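Local coordinates for protein uroporphyrinogen III cosynthase (HemD) (Helicobacter pylori, PDB 3P9Z) that probably catalyses the cyclization of linear hydroxymethylbilane to the macrocycle uroporphyrinogen III, a step of tetrapyrrole biosynthesis, at residues K145-L149 and A175-Y179. Coordinates in Å, arbitrary orientation, origin at the centre of the assembly. Residues are numbered along the deposited sequence.
Sequences KLKHL and AFLHY
Leu146, the last residue of strand 135-146, packs on the C-terminal turn of helix 170-179. Its CA lies 6.3 Å from the CA of Ala175. With chi1 t and chi2 p, Leu146 CD1 reaches Ala175 CB at 3.5 Å and Tyr179 CE2 at 3.7 Å. Leu146 CD2 sits over a face of the His178 ring, a CH-pi contact 3.7 Å from the centroid. Residues 147-149 continue as an extended loop. Leu149, chi1 m and chi2 t, places CD1 over a face of the Tyr179 ring, 3.9 Å from its centroid. The Tyr179 side chain, chi1 m, extends to the loop backbone. Tyr179 OH donates a very short 2.5 Å hydrogen bond to Lys147 O and accepts one from Leu149 N at 3.0 Å. Lys147 NZ leads away, to Ile22 O. In the bilobal fold of uroporphyrinogen-III synthases, two alpha/beta domains are joined by a two-stranded linker; here one linker strand, exiting into a loop, meets a helix of one domain.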
loop_
_atom_site.group_PDB
_atom_site.type_symbol
_atom_site.label_atom_id
_atom_site.label_comp_id
_atom_site.label_asym_id
_atom_site.label_seq_id
_atom_site.Cartn_x
_atom_site.Cartn_y
_atom_site.Cartn_z
ATOM N N LYS A 145 2.376 5.999 7.806
ATOM C CA LYS A 145 2.239 7.138 8.700
ATOM C C LYS A 145 2.588 8.457 7.995
ATOM O O LYS A 145 3.518 8.506 7.185
ATOM C CB LYS A 145 3.227 6.939 9.852
ATOM C CG LYS A 145 2.783 7.472 11.176
ATOM C CD LYS A 145 3.658 6.881 12.283
ATOM C CE LYS A 145 3.426 7.587 13.612
ATOM N NZ LYS A 145 4.110 8.913 13.628
ATOM N N LEU A 146 1.873 9.521 8.357
ATOM C CA LEU A 146 2.156 10.874 7.862
ATOM C C LEU A 146 3.555 11.357 8.254
ATOM O O LEU A 146 3.917 11.295 9.417
ATOM C CB LEU A 146 1.117 11.867 8.402
ATOM C CG LEU A 146 1.308 13.319 7.941
ATOM C CD1 LEU A 146 1.009 13.448 6.447
ATOM C CD2 LEU A 146 0.465 14.312 8.755
ATOM N N LYS A 147 4.327 11.851 7.287
ATOM C CA LYS A 147 5.628 12.472 7.594
ATOM C C LYS A 147 5.459 13.767 8.385
ATOM O O LYS A 147 4.453 14.471 8.247
ATOM C CB LYS A 147 6.422 12.792 6.328
ATOM C CG LYS A 147 6.963 11.607 5.602
ATOM C CD LYS A 147 7.831 12.056 4.427
ATOM C CE LYS A 147 8.430 10.856 3.733
ATOM N NZ LYS A 147 9.230 11.279 2.548
ATOM N N HIS A 148 6.446 14.065 9.221
ATOM C CA HIS A 148 6.497 15.325 9.951
ATOM C C HIS A 148 7.428 16.199 9.142
ATOM O O HIS A 148 8.640 16.054 9.251
ATOM C CB HIS A 148 7.101 15.105 11.348
ATOM C CG HIS A 148 6.162 14.481 12.335
ATOM N ND1 HIS A 148 5.100 13.682 11.963
ATOM C CD2 HIS A 148 6.141 14.523 13.688
ATOM C CE1 HIS A 148 4.460 13.270 13.043
ATOM N NE2 HIS A 148 5.075 13.763 14.104
ATOM N N LEU A 149 6.878 17.078 8.310
ATOM C CA LEU A 149 7.705 17.929 7.451
ATOM C C LEU A 149 7.940 19.309 8.039
ATOM O O LEU A 149 7.009 19.950 8.555
ATOM C CB LEU A 149 7.096 18.080 6.050
ATOM C CG LEU A 149 6.734 16.805 5.282
ATOM C CD1 LEU A 149 5.734 17.145 4.208
ATOM C CD2 LEU A 149 7.975 16.129 4.706
ATOM N N ALA A 175 -2.756 12.918 3.211
ATOM C CA ALA A 175 -1.525 13.593 3.595
ATOM C C ALA A 175 -1.370 14.911 2.830
ATOM O O ALA A 175 -0.934 15.920 3.385
ATOM C CB ALA A 175 -0.327 12.690 3.341
ATOM N N PHE A 176 -1.726 14.898 1.550
ATOM C CA PHE A 176 -1.638 16.119 0.773
ATOM C C PHE A 176 -2.498 17.203 1.406
ATOM O O PHE A 176 -2.022 18.324 1.636
ATOM C CB PHE A 176 -2.049 15.894 -0.674
ATOM C CG PHE A 176 -1.904 17.109 -1.530
ATOM C CD1 PHE A 176 -2.975 17.993 -1.695
ATOM C CD2 PHE A 176 -0.699 17.386 -2.163
ATOM C CE1 PHE A 176 -2.857 19.141 -2.492
ATOM C CE2 PHE A 176 -0.566 18.536 -2.963
ATOM C CZ PHE A 176 -1.656 19.411 -3.128
ATOM N N LEU A 177 -3.750 16.862 1.698
ATOM C CA LEU A 177 -4.708 17.841 2.222
ATOM C C LEU A 177 -4.340 18.282 3.628
ATOM O O LEU A 177 -4.636 19.391 4.010
ATOM C CB LEU A 177 -6.138 17.308 2.171
ATOM C CG LEU A 177 -6.690 17.137 0.745
ATOM C CD1 LEU A 177 -8.075 16.495 0.778
ATOM C CD2 LEU A 177 -6.720 18.485 0.000
ATOM N N HIS A 178 -3.665 17.424 4.381
ATOM C CA HIS A 178 -3.110 17.849 5.670
ATOM C C HIS A 178 -2.189 19.053 5.505
ATOM O O HIS A 178 -2.239 19.978 6.302
ATOM C CB HIS A 178 -2.370 16.708 6.378
ATOM C CG HIS A 178 -1.856 17.084 7.734
ATOM N ND1 HIS A 178 -2.525 16.775 8.901
ATOM C CD2 HIS A 178 -0.761 17.793 8.104
ATOM C CE1 HIS A 178 -1.850 17.257 9.931
ATOM N NE2 HIS A 178 -0.780 17.885 9.474
ATOM N N TYR A 179 -1.356 19.053 4.468
ATOM C CA TYR A 179 -0.312 20.070 4.358
ATOM C C TYR A 179 -0.603 21.231 3.414
ATOM O O TYR A 179 -0.086 22.327 3.609
ATOM C CB TYR A 179 1.009 19.429 3.943
ATOM C CG TYR A 179 1.756 18.744 5.074
ATOM C CD1 TYR A 179 2.284 19.483 6.134
ATOM C CD2 TYR A 179 1.970 17.362 5.062
ATOM C CE1 TYR A 179 2.971 18.862 7.175
ATOM C CE2 TYR A 179 2.684 16.725 6.105
ATOM C CZ TYR A 179 3.179 17.479 7.144
ATOM O OH TYR A 179 3.874 16.871 8.179
#